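Local coordinates for protein peroxiredoxin (Clostridioides difficile, PDB 6TSB) that is a spore coat protein that probably reduces peroxides and, through the family 18 glycosyl hydrolase domain described here, cleaves chitin chains at internal bonds, at residues G44-V49 with P75-Q80; A39-G44 with I58-E63; G68-P73 with A119-Q124. One frame throughout, in Å; residues are numbered along the deposited sequence.

Interaction 1 of 3, residues G44-V49 with P75-Q80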
ATOM      1  N   GLY A  44      29.083  12.805  -4.824  1.00 56.00           N
ATOM      2  CA  GLY A  44      28.759  14.098  -5.454  1.00 53.53           C
ATOM      3  C   GLY A  44      28.545  15.150  -4.391  1.00 55.17           C
ATOM      4  O   GLY A  44      29.127  14.991  -3.272  1.00 51.51           O
ATOM      5  N   ASN A  45      27.744  16.172  -4.700  1.00 51.05           N
ATOM      6  CA  ASN A  45      27.605  17.378  -3.840  1.00 47.57           C
ATOM      7  C   ASN A  45      26.948  17.027  -2.507  1.00 46.39           C
ATOM      8  O   ASN A  45      25.778  16.664  -2.470  1.00 52.12           O
ATOM      9  CB  ASN A  45      26.761  18.449  -4.534  1.00 51.83           C
ATOM     10  CG  ASN A  45      26.801  19.752  -3.773  1.00 50.09           C
ATOM     11  OD1 ASN A  45      26.459  19.813  -2.584  1.00 42.77           O
ATOM     12  ND2 ASN A  45      27.265  20.776  -4.467  1.00 49.43           N
ATOM     13  N   PRO A  46      27.610  17.197  -1.347  1.00 43.37           N
ATOM     14  CA  PRO A  46      27.055  16.701  -0.088  1.00 46.61           C
ATOM     15  C   PRO A  46      26.105  17.633   0.688  1.00 48.41           C
ATOM     16  O   PRO A  46      25.889  17.390   1.886  1.00 47.55           O
ATOM     17  CB  PRO A  46      28.344  16.541   0.735  1.00 41.93           C
ATOM     18  CG  PRO A  46      29.119  17.769   0.335  1.00 41.65           C
ATOM     19  CD  PRO A  46      28.918  17.830  -1.167  1.00 41.29           C
ATOM     20  N   THR A  47      25.606  18.694   0.051  1.00 53.92           N
ATOM     21  CA  THR A  47      24.919  19.834   0.729  1.00 48.61           C
ATOM     22  C   THR A  47      23.747  19.320   1.580  1.00 49.88           C
ATOM     23  O   THR A  47      23.594  19.761   2.776  1.00 49.83           O
ATOM     24  CB  THR A  47      24.512  20.846  -0.348  1.00 49.63           C
ATOM     25  OG1 THR A  47      25.699  21.560  -0.708  1.00 44.54           O
ATOM     26  CG2 THR A  47      23.426  21.780   0.116  1.00 44.76           C
ATOM     27  N   ASN A  48      23.000  18.356   1.026  1.00 49.83           N
ATOM     28  CA  ASN A  48      21.730  17.848   1.624  1.00 58.07           C
ATOM     29  C   ASN A  48      21.947  16.641   2.558  1.00 53.38           C
ATOM     30  O   ASN A  48      20.974  16.014   2.965  1.00 50.50           O
ATOM     31  CB  ASN A  48      20.716  17.578   0.517  1.00 58.39           C
ATOM     32  CG  ASN A  48      20.247  18.860  -0.145  1.00 63.54           C
ATOM     33  OD1 ASN A  48      19.979  19.851   0.545  1.00 56.40           O
ATOM     34  ND2 ASN A  48      20.150  18.849  -1.471  1.00 60.94           N
ATOM     35  N   VAL A  49      23.173  16.359   2.954  1.00 51.12           N
ATOM     36  CA  VAL A  49      23.440  15.413   4.064  1.00 57.05           C
ATOM     37  C   VAL A  49      22.983  16.047   5.384  1.00 56.09           C
ATOM     38  O   VAL A  49      23.338  17.210   5.625  1.00 53.43           O
ATOM     39  CB  VAL A  49      24.928  15.024   4.078  1.00 54.70           C
ATOM     40  CG1 VAL A  49      25.306  14.290   5.346  1.00 55.59           C
ATOM     41  CG2 VAL A  49      25.261  14.192   2.847  1.00 54.19           C
ATOM     42  N   PRO A  75      37.887  17.351  -4.526  1.00 49.56           N
ATOM     43  CA  PRO A  75      38.183  17.622  -3.113  1.00 47.38           C
ATOM     44  C   PRO A  75      37.230  18.591  -2.387  1.00 46.82           C
ATOM     45  O   PRO A  75      37.110  18.487  -1.177  1.00 53.65           O
ATOM     46  CB  PRO A  75      39.605  18.220  -3.120  1.00 50.84           C
ATOM     47  CG  PRO A  75      39.912  18.546  -4.577  1.00 49.87           C
ATOM     48  CD  PRO A  75      39.016  17.662  -5.419  1.00 44.54           C
ATOM     49  N   ARG A  76      36.575  19.505  -3.102  1.00 45.86           N
ATOM     50  CA  ARG A  76      35.763  20.560  -2.446  1.00 47.06           C
ATOM     51  C   ARG A  76      34.583  19.914  -1.713  1.00 46.69           C
ATOM     52  O   ARG A  76      34.216  20.411  -0.640  1.00 47.78           O
ATOM     53  CB  ARG A  76      35.323  21.598  -3.480  1.00 51.53           C
ATOM     54  CG  ARG A  76      34.287  21.112  -4.481  1.00 49.08           C
ATOM     55  CD  ARG A  76      33.957  22.255  -5.418  1.00 51.40           C
ATOM     56  NE  ARG A  76      32.840  21.997  -6.316  1.00 50.91           N
ATOM     57  CZ  ARG A  76      32.931  21.310  -7.451  1.00 47.13           C
ATOM     58  NH1 ARG A  76      34.091  20.798  -7.824  1.00 47.50           N
ATOM     59  NH2 ARG A  76      31.857  21.125  -8.200  1.00 45.75           N
ATOM     60  N   PHE A  77      34.015  18.850  -2.287  1.00 46.99           N
ATOM     61  CA  PHE A  77      32.915  18.034  -1.703  1.00 47.23           C
ATOM     62  C   PHE A  77      33.366  17.382  -0.393  1.00 44.77           C
ATOM     63  O   PHE A  77      32.579  17.330   0.571  1.00 48.01           O
ATOM     64  CB  PHE A  77      32.446  16.980  -2.702  1.00 44.59           C
ATOM     65  CG  PHE A  77      31.731  17.544  -3.904  1.00 48.03           C
ATOM     66  CD1 PHE A  77      31.154  18.810  -3.875  1.00 50.14           C
ATOM     67  CD2 PHE A  77      31.613  16.792  -5.067  1.00 49.20           C
ATOM     68  CE1 PHE A  77      30.494  19.311  -4.988  1.00 46.93           C
ATOM     69  CE2 PHE A  77      30.978  17.310  -6.186  1.00 51.69           C
ATOM     70  CZ  PHE A  77      30.422  18.565  -6.144  1.00 49.97           C
ATOM     71  N   LEU A  78      34.611  16.939  -0.341  1.00 43.31           N
ATOM     72  CA  LEU A  78      35.135  16.228   0.840  1.00 45.52           C
ATOM     73  C   LEU A  78      35.370  17.273   1.937  1.00 45.58           C
ATOM     74  O   LEU A  78      35.075  16.983   3.109  1.00 43.87           O
ATOM     75  CB  LEU A  78      36.424  15.482   0.474  1.00 41.47           C
ATOM     76  CG  LEU A  78      37.182  14.896   1.672  1.00 45.34           C
ATOM     77  CD1 LEU A  78      36.311  13.920   2.447  1.00 45.32           C
ATOM     78  CD2 LEU A  78      38.464  14.200   1.242  1.00 48.13           C
ATOM     79  N   ASN A  79      35.929  18.429   1.588  1.00 44.76           N
ATOM     80  CA  ASN A  79      36.150  19.509   2.581  1.00 45.20           C
ATOM     81  C   ASN A  79      34.787  19.965   3.099  1.00 43.62           C
ATOM     82  O   ASN A  79      34.658  20.148   4.323  1.00 49.18           O
ATOM     83  CB  ASN A  79      36.961  20.665   2.002  1.00 52.79           C
ATOM     84  CG  ASN A  79      38.399  20.276   1.743  1.00 53.47           C
ATOM     85  OD1 ASN A  79      38.948  20.618   0.698  1.00 49.11           O
ATOM     86  ND2 ASN A  79      38.999  19.558   2.679  1.00 47.71           N
ATOM     87  N   GLN A  80      33.806  20.129   2.209  1.00 42.50           N
ATOM     88  CA  GLN A  80      32.436  20.547   2.601  1.00 46.25           C
ATOM     89  C   GLN A  80      31.898  19.534   3.612  1.00 47.78           C
ATOM     90  O   GLN A  80      31.484  19.931   4.707  1.00 55.33           O
ATOM     91  CB  GLN A  80      31.525  20.645   1.381  1.00 44.26           C
ATOM     92  CG  GLN A  80      30.186  21.296   1.693  1.00 42.45           C
ATOM     93  CD  GLN A  80      29.312  21.413   0.475  1.00 38.22           C
ATOM     94  OE1 GLN A  80      29.810  21.460  -0.643  1.00 35.80           O
ATOM     95  NE2 GLN A  80      28.007  21.460   0.685  1.00 37.87           N
TER
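N45 lies across the ring of F77, the aromatic group on which the loop after strand 37-43 rests. N45 CA sits 3.7 Å from the centroid of the F77 ring and 13° off its normal, a CH-pi contact over the middle of the face. On the same face G44 C approaches F77 CD2 at 3.5 Å, nearer the rim, so on this face it is backbone atoms of G44 and N45 that meet the ring. The CB of F77 is directed at the loop. The side chain of N45 crosses the ring at about a right angle, with its amide 51° from the ring plane and ND2 3.6 Å from F77 CE1.

P46 fits between F77 and Q80. Its CD touches F77 CD1 at 3.6 Å, approaching obliquely, while its CG lies 3.7 Å from Q80 CD. Q80, extended beyond CG, carries its amide past the proline to the tip of T47: NE2 donates to T47 OG1 over 2.7 Å, with the hydroxyl oxygen 2° out of the amide plane. That hydroxyl in turn donates to N45 OD1, in the carbonyl plane and on a lone pair. N45 OD1 also accepts from T47 N, closing an Asx turn, so two bonds grip this oxygen and link the turn to the helix through T47.

The Asx turn overlaps a type I turn from P46 to V49. Helix 75-83 lies against strand 56-64, where F59 packs on F77 and L78, while N48, whose CB points away from the helix, hydrogen-bonds Q338 and N340 of the second subunit.

Interaction 2 of 3, residues A39-G44 with I58-E63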
ATOM      1  N   ALA A  39      24.896   4.956   8.492  1.00 39.85           N
ATOM      2  CA  ALA A  39      25.880   5.603   7.614  1.00 40.06           C
ATOM      3  C   ALA A  39      25.289   5.791   6.225  1.00 40.54           C
ATOM      4  O   ALA A  39      24.379   5.021   5.880  1.00 40.42           O
ATOM      5  CB  ALA A  39      27.127   4.760   7.561  1.00 39.87           C
ATOM      6  N   GLU A  40      25.821   6.770   5.474  1.00 41.39           N
ATOM      7  CA  GLU A  40      25.614   6.886   4.016  1.00 41.93           C
ATOM      8  C   GLU A  40      26.938   7.119   3.302  1.00 42.43           C
ATOM      9  O   GLU A  40      27.808   7.832   3.841  1.00 39.26           O
ATOM     10  CB  GLU A  40      24.669   8.031   3.665  1.00 47.11           C
ATOM     11  CG  GLU A  40      23.368   7.993   4.431  1.00 52.61           C
ATOM     12  CD  GLU A  40      22.336   9.029   4.003  1.00 48.56           C
ATOM     13  OE1 GLU A  40      22.298  10.120   4.638  1.00 54.11           O
ATOM     14  OE2 GLU A  40      21.583   8.745   3.048  1.00 48.98           O
ATOM     15  N   TYR A  41      27.042   6.489   2.134  1.00 41.18           N
ATOM     16  CA  TYR A  41      27.936   6.855   1.016  1.00 42.69           C
ATOM     17  C   TYR A  41      27.378   8.170   0.466  1.00 44.33           C
ATOM     18  O   TYR A  41      26.156   8.293   0.250  1.00 42.55           O
ATOM     19  CB  TYR A  41      28.059   5.727  -0.033  1.00 38.77           C
ATOM     20  CG  TYR A  41      28.926   4.563   0.404  1.00 41.94           C
ATOM     21  CD1 TYR A  41      28.440   3.571   1.247  1.00 44.52           C
ATOM     22  CD2 TYR A  41      30.260   4.470   0.038  1.00 46.99           C
ATOM     23  CE1 TYR A  41      29.239   2.524   1.690  1.00 50.69           C
ATOM     24  CE2 TYR A  41      31.066   3.421   0.459  1.00 47.98           C
ATOM     25  CZ  TYR A  41      30.557   2.432   1.279  1.00 45.91           C
ATOM     26  OH  TYR A  41      31.348   1.410   1.719  1.00 41.78           O
ATOM     27  N   VAL A  42      28.274   9.130   0.266  1.00 43.11           N
ATOM     28  CA  VAL A  42      27.966  10.470  -0.296  1.00 43.00           C
ATOM     29  C   VAL A  42      28.732  10.599  -1.609  1.00 41.62           C
ATOM     30  O   VAL A  42      29.949  10.841  -1.542  1.00 44.39           O
ATOM     31  CB  VAL A  42      28.384  11.545   0.717  1.00 43.76           C
ATOM     32  CG1 VAL A  42      27.899  12.901   0.268  1.00 50.03           C
ATOM     33  CG2 VAL A  42      27.898  11.218   2.110  1.00 46.11           C
ATOM     34  N   LEU A  43      28.074  10.344  -2.737  1.00 45.48           N
ATOM     35  CA  LEU A  43      28.640  10.500  -4.109  1.00 49.36           C
ATOM     36  C   LEU A  43      28.185  11.828  -4.729  1.00 51.57           C
ATOM     37  O   LEU A  43      27.013  11.925  -5.160  1.00 50.95           O
ATOM     38  CB  LEU A  43      28.163   9.334  -4.976  1.00 48.01           C
ATOM     39  CG  LEU A  43      28.681   9.337  -6.408  1.00 53.84           C
ATOM     40  CD1 LEU A  43      30.209   9.276  -6.428  1.00 55.93           C
ATOM     41  CD2 LEU A  43      28.046   8.210  -7.229  1.00 53.27           C
ATOM     42  N   GLY A  44      29.083  12.805  -4.824  1.00 56.00           N
ATOM     43  CA  GLY A  44      28.759  14.098  -5.454  1.00 53.53           C
ATOM     44  C   GLY A  44      28.545  15.150  -4.391  1.00 55.17           C
ATOM     45  O   GLY A  44      29.127  14.991  -3.272  1.00 51.51           O
ATOM     46  N   ILE A  58      30.504   8.356   4.344  1.00 36.45           N
ATOM     47  CA  ILE A  58      31.593   7.732   3.557  1.00 40.30           C
ATOM     48  C   ILE A  58      31.651   8.516   2.258  1.00 39.53           C
ATOM     49  O   ILE A  58      30.763   8.324   1.433  1.00 38.44           O
ATOM     50  CB  ILE A  58      31.378   6.220   3.330  1.00 40.21           C
ATOM     51  CG1 ILE A  58      31.189   5.439   4.631  1.00 45.04           C
ATOM     52  CG2 ILE A  58      32.535   5.664   2.533  1.00 42.19           C
ATOM     53  CD1 ILE A  58      31.043   3.926   4.442  1.00 47.21           C
ATOM     54  N   PHE A  59      32.651   9.390   2.124  1.00 42.51           N
ATOM     55  CA  PHE A  59      32.911  10.146   0.874  1.00 42.01           C
ATOM     56  C   PHE A  59      33.285   9.166  -0.239  1.00 40.28           C
ATOM     57  O   PHE A  59      34.250   8.398  -0.078  1.00 42.19           O
ATOM     58  CB  PHE A  59      34.037  11.165   1.058  1.00 42.50           C
ATOM     59  CG  PHE A  59      34.364  11.884  -0.226  1.00 47.01           C
ATOM     60  CD1 PHE A  59      33.514  12.864  -0.726  1.00 51.41           C
ATOM     61  CD2 PHE A  59      35.494  11.568  -0.955  1.00 49.13           C
ATOM     62  CE1 PHE A  59      33.794  13.518  -1.917  1.00 50.49           C
ATOM     63  CE2 PHE A  59      35.769  12.216  -2.154  1.00 50.36           C
ATOM     64  CZ  PHE A  59      34.914  13.181  -2.638  1.00 50.42           C
ATOM     65  N   ALA A  60      32.605   9.244  -1.372  1.00 42.35           N
ATOM     66  CA  ALA A  60      32.939   8.463  -2.580  1.00 40.82           C
ATOM     67  C   ALA A  60      33.249   9.394  -3.767  1.00 47.31           C
ATOM     68  O   ALA A  60      32.434  10.244  -4.119  1.00 46.15           O
ATOM     69  CB  ALA A  60      31.777   7.549  -2.851  1.00 43.66           C
ATOM     70  N   PHE A  61      34.416   9.248  -4.410  1.00 42.35           N
ATOM     71  CA  PHE A  61      35.480   8.311  -4.063  1.00 46.45           C
ATOM     72  C   PHE A  61      36.864   8.975  -4.170  1.00 41.52           C
ATOM     73  O   PHE A  61      36.981   9.985  -4.809  1.00 45.13           O
ATOM     74  CB  PHE A  61      35.546   7.149  -5.059  1.00 45.91           C
ATOM     75  CG  PHE A  61      34.353   6.241  -5.105  1.00 42.00           C
ATOM     76  CD1 PHE A  61      34.182   5.264  -4.146  1.00 44.27           C
ATOM     77  CD2 PHE A  61      33.440   6.319  -6.144  1.00 45.56           C
ATOM     78  CE1 PHE A  61      33.091   4.408  -4.205  1.00 49.09           C
ATOM     79  CE2 PHE A  61      32.356   5.456  -6.206  1.00 47.50           C
ATOM     80  CZ  PHE A  61      32.183   4.499  -5.233  1.00 47.27           C
ATOM     81  N   ALA A  62      37.894   8.419  -3.536  1.00 44.03           N
ATOM     82  CA  ALA A  62      39.299   8.608  -3.962  1.00 41.65           C
ATOM     83  C   ALA A  62      39.565   7.588  -5.078  1.00 45.06           C
ATOM     84  O   ALA A  62      38.846   6.574  -5.106  1.00 41.35           O
ATOM     85  CB  ALA A  62      40.234   8.460  -2.794  1.00 37.22           C
ATOM     86  N   GLU A  63      40.515   7.853  -5.979  1.00 46.35           N
ATOM     87  CA  GLU A  63      40.894   6.921  -7.071  1.00 50.92           C
ATOM     88  C   GLU A  63      42.414   6.663  -7.054  1.00 51.60           C
ATOM     89  O   GLU A  63      43.131   7.300  -6.239  1.00 49.06           O
ATOM     90  CB  GLU A  63      40.366   7.439  -8.416  1.00 56.48           C
ATOM     91  CG  GLU A  63      38.842   7.496  -8.539  1.00 61.31           C
ATOM     92  CD  GLU A  63      38.030   6.233  -8.213  1.00 75.27           C
ATOM     93  OE1 GLU A  63      38.629   5.143  -8.006  1.00 64.51           O
ATOM     94  OE2 GLU A  63      36.767   6.330  -8.158  1.00 79.64           O
TER
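Three backbone hydrogen bonds join E40-V42 to I58-A60 in parallel register, with Y41 beside I58 and V42 beside F59. I58 N donates to E40 O at 2.8 Å. V42 N donates in turn to I58 O, and A60 N to V42 O at 3.1 Å. Y41 CA adds a CA-H...O contact to I58 O at 3.2 Å. The short strand axes are inclined at 35°.

This is the parallel pairing of neighbouring strands in the TIM barrel of the family 18 domain. Strand 37-43 also pairs, through A39-Y41, with a strand of the second subunit, so the sheet continues across the interface; E40 OE2 bonds S331 of that subunit.

Apolar contacts lie mainly on the face bearing Y41, I58 and A60. I58 CD1 stands over the Y41 ring, 3.8 Å from its centroid and 26° off the normal, a CH-pi contact, and CG2 touches Y41 CE2 at 3.4 Å. The first torsion of I58 sets CG1 anti to the carbonyl carbon and CG2 anti to the backbone N; the extended second one (chi2 -177°) then carries CD1 over the ring. Y41 OH bonds D135 and N203. L43 CD1 reaches A60 CB at 4.3 Å.

Interaction 3 of 3, residues G68-P73 with A119-Q124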
ATOM      1  N   GLY A  68      49.999   4.629  -9.393  1.00 45.79           N
ATOM      2  CA  GLY A  68      49.628   3.961  -8.136  1.00 45.44           C
ATOM      3  C   GLY A  68      49.440   4.991  -7.044  1.00 49.49           C
ATOM      4  O   GLY A  68      49.417   4.569  -5.866  1.00 43.64           O
ATOM      5  N   ASN A  69      49.333   6.277  -7.421  1.00 47.27           N
ATOM      6  CA  ASN A  69      49.166   7.414  -6.475  1.00 49.71           C
ATOM      7  C   ASN A  69      47.667   7.691  -6.264  1.00 46.81           C
ATOM      8  O   ASN A  69      46.917   7.795  -7.258  1.00 49.10           O
ATOM      9  CB  ASN A  69      49.948   8.631  -6.967  1.00 49.43           C
ATOM     10  CG  ASN A  69      51.445   8.402  -6.927  1.00 51.95           C
ATOM     11  OD1 ASN A  69      51.973   7.819  -5.979  1.00 48.35           O
ATOM     12  ND2 ASN A  69      52.141   8.876  -7.938  1.00 53.66           N
ATOM     13  N   LEU A  70      47.255   7.782  -5.001  1.00 50.10           N
ATOM     14  CA  LEU A  70      45.891   8.200  -4.560  1.00 52.89           C
ATOM     15  C   LEU A  70      45.631   9.662  -4.937  1.00 52.98           C
ATOM     16  O   LEU A  70      46.485  10.508  -4.628  1.00 52.30           O
ATOM     17  CB  LEU A  70      45.786   8.091  -3.036  1.00 52.54           C
ATOM     18  CG  LEU A  70      45.714   6.693  -2.425  1.00 52.84           C
ATOM     19  CD1 LEU A  70      45.509   6.805  -0.930  1.00 52.42           C
ATOM     20  CD2 LEU A  70      44.605   5.854  -3.041  1.00 54.88           C
ATOM     21  N   PHE A  71      44.465   9.957  -5.501  1.00 49.35           N
ATOM     22  CA  PHE A  71      43.956  11.343  -5.649  1.00 51.89           C
ATOM     23  C   PHE A  71      42.436  11.380  -5.420  1.00 52.68           C
ATOM     24  O   PHE A  71      41.773  10.368  -5.619  1.00 47.13           O
ATOM     25  CB  PHE A  71      44.345  11.877  -7.029  1.00 49.62           C
ATOM     26  CG  PHE A  71      43.604  11.246  -8.178  1.00 51.51           C
ATOM     27  CD1 PHE A  71      43.912   9.965  -8.605  1.00 54.71           C
ATOM     28  CD2 PHE A  71      42.597  11.939  -8.833  1.00 56.16           C
ATOM     29  CE1 PHE A  71      43.220   9.390  -9.662  1.00 57.65           C
ATOM     30  CE2 PHE A  71      41.907  11.368  -9.893  1.00 58.59           C
ATOM     31  CZ  PHE A  71      42.220  10.092 -10.308  1.00 59.28           C
ATOM     32  N   ILE A  72      41.919  12.563  -5.083  1.00 52.01           N
ATOM     33  CA  ILE A  72      40.476  12.915  -4.956  1.00 48.45           C
ATOM     34  C   ILE A  72      40.061  13.673  -6.217  1.00 46.55           C
ATOM     35  O   ILE A  72      40.450  14.810  -6.400  1.00 47.34           O
ATOM     36  CB  ILE A  72      40.233  13.831  -3.737  1.00 50.57           C
ATOM     37  CG1 ILE A  72      41.149  13.570  -2.531  1.00 53.82           C
ATOM     38  CG2 ILE A  72      38.761  13.814  -3.369  1.00 48.81           C
ATOM     39  CD1 ILE A  72      40.700  12.496  -1.562  1.00 49.75           C
ATOM     40  N   PRO A  73      39.239  13.132  -7.131  1.00 51.97           N
ATOM     41  CA  PRO A  73      38.749  13.930  -8.253  1.00 57.53           C
ATOM     42  C   PRO A  73      38.051  15.261  -7.887  1.00 59.79           C
ATOM     43  O   PRO A  73      38.173  16.182  -8.659  1.00 66.43           O
ATOM     44  CB  PRO A  73      37.745  13.011  -8.973  1.00 54.54           C
ATOM     45  CG  PRO A  73      38.024  11.604  -8.473  1.00 49.87           C
ATOM     46  CD  PRO A  73      38.800  11.730  -7.183  1.00 52.56           C
ATOM     47  N   ALA A 119      49.578   1.662   1.411  1.00 42.97           N
ATOM     48  CA  ALA A 119      49.265   1.927   2.819  1.00 44.08           C
ATOM     49  C   ALA A 119      49.767   3.334   3.159  1.00 46.41           C
ATOM     50  O   ALA A 119      48.962   4.077   3.675  1.00 45.44           O
ATOM     51  CB  ALA A 119      49.851   0.883   3.729  1.00 44.47           C
ATOM     52  N   ARG A 120      51.035   3.657   2.881  1.00 42.73           N
ATOM     53  CA  ARG A 120      51.671   4.965   3.213  1.00 54.09           C
ATOM     54  C   ARG A 120      50.768   6.099   2.696  1.00 51.99           C
ATOM     55  O   ARG A 120      50.602   7.082   3.408  1.00 42.73           O
ATOM     56  CB  ARG A 120      53.088   5.085   2.620  1.00 56.59           C
ATOM     57  CG  ARG A 120      53.947   6.218   3.190  1.00 66.66           C
ATOM     58  CD  ARG A 120      55.287   6.509   2.482  1.00 70.80           C
ATOM     59  NE  ARG A 120      55.205   6.335   1.019  1.00 78.30           N
ATOM     60  CZ  ARG A 120      54.677   7.203   0.139  1.00 76.85           C
ATOM     61  NH1 ARG A 120      54.205   8.375   0.531  1.00 80.51           N
ATOM     62  NH2 ARG A 120      54.624   6.900  -1.145  1.00 69.52           N
ATOM     63  N   GLN A 121      50.214   5.966   1.490  1.00 42.41           N
ATOM     64  CA  GLN A 121      49.412   7.036   0.862  1.00 45.40           C
ATOM     65  C   GLN A 121      48.045   7.122   1.547  1.00 48.67           C
ATOM     66  O   GLN A 121      47.477   8.221   1.610  1.00 46.54           O
ATOM     67  CB  GLN A 121      49.248   6.729  -0.618  1.00 45.22           C
ATOM     68  CG  GLN A 121      50.572   6.741  -1.351  1.00 51.82           C
ATOM     69  CD  GLN A 121      50.382   7.140  -2.789  1.00 56.35           C
ATOM     70  OE1 GLN A 121      49.683   8.098  -3.107  1.00 57.11           O
ATOM     71  NE2 GLN A 121      51.023   6.401  -3.668  1.00 65.26           N
ATOM     72  N   VAL A 122      47.513   5.986   2.001  1.00 46.78           N
ATOM     73  CA  VAL A 122      46.234   5.965   2.764  1.00 45.84           C
ATOM     74  C   VAL A 122      46.450   6.784   4.034  1.00 44.72           C
ATOM     75  O   VAL A 122      45.622   7.652   4.345  1.00 44.40           O
ATOM     76  CB  VAL A 122      45.770   4.527   3.050  1.00 41.52           C
ATOM     77  CG1 VAL A 122      44.654   4.480   4.079  1.00 39.80           C
ATOM     78  CG2 VAL A 122      45.345   3.844   1.752  1.00 42.46           C
ATOM     79  N   ASN A 123      47.546   6.531   4.737  1.00 47.67           N
ATOM     80  CA  ASN A 123      47.801   7.170   6.047  1.00 49.08           C
ATOM     81  C   ASN A 123      48.049   8.657   5.801  1.00 52.78           C
ATOM     82  O   ASN A 123      47.689   9.471   6.659  1.00 50.01           O
ATOM     83  CB  ASN A 123      48.963   6.507   6.764  1.00 47.92           C
ATOM     84  CG  ASN A 123      49.159   7.050   8.159  1.00 46.57           C
ATOM     85  OD1 ASN A 123      50.216   7.591   8.469  1.00 46.86           O
ATOM     86  ND2 ASN A 123      48.136   6.954   8.982  1.00 45.66           N
ATOM     87  N   GLN A 124      48.633   8.984   4.650  1.00 53.99           N
ATOM     88  CA  GLN A 124      48.907  10.379   4.269  1.00 53.09           C
ATOM     89  C   GLN A 124      47.580  11.094   4.029  1.00 45.62           C
ATOM     90  O   GLN A 124      47.407  12.187   4.534  1.00 49.72           O
ATOM     91  CB  GLN A 124      49.785  10.463   3.032  1.00 58.10           C
ATOM     92  CG  GLN A 124      50.479  11.809   2.939  1.00 70.01           C
ATOM     93  CD  GLN A 124      50.613  12.265   1.508  1.00 79.48           C
ATOM     94  OE1 GLN A 124      51.529  11.853   0.795  1.00 69.07           O
ATOM     95  NE2 GLN A 124      49.693  13.129   1.092  1.00 83.02           N
TER
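Q121 reaches from the helix to the turn before strand 70-71 and uses both ends of its amide there. NE2 donates to N69 OD1 over 2.9 Å; the acceptor is met in its carbonyl plane, on a lone pair, although it lies tilted from the amide plane of Q121, and the N-H...O angle of 136° makes the bond bent. OE1 accepts from the backbone L70 N at 3.1 Å. That donor stands 46° above the carbonyl plane of Q121. The two partners are thus successive residues of one chain segment, one a side-chain oxygen and the other a main-chain N-H, and the paired bonds fix the rotation of the Q121 amide. Its plane is turned well away from that of the N69 amide. G68 O also lies near Q121 NE2, at 3.3 Å. The N69 main chain has a partner of its own, since N69 N donates to D65 OD1.

Beside this polar end, L70 and Q121 slide past each other in opposite directions. In L70 the extended second torsion (chi2 -176°) takes CD1 to the helix, 3.8 Å from Q121 CB and 3.6 Å from V122 N. V122 CG2 is met by the same methyl at 4.0 Å. The apolar part of Q121 therefore packs on the leucine while its amide holds the backbone beside it.

F118 and M125, just before and just after the segment on helix 112-128, also touch L70. The helix packs on helix 154-169 through V122 on I165 and A119 on V168, while strand 70-71 pairs antiparallel with strand 56-64, F71 bonding E63, so the contact ties the hairpin of strands 56-64 and 70-71 to the outer helical layer.

Interaction 2 is the buried contact of the three, a strand-to-strand join carried by main-chain bonds and apolar side chains. Interactions 1 and 3 are surface contacts in which a glutamine on a helix bonds a loop or turn beside an apolar patch: in interaction 1 it donates to a hydroxyl, whereas in interaction 3 its amide both donates and accepts. Interactions 1 and 2 share G44, and V49 of the one packs on V42 of the other. Interaction 3 reaches the same sheet by way of strand 70-71, with I72 touching F59 and L78. Interactions 1 and 2 also meet the second subunit, whereas interaction 3 touches no other chain of the assembly.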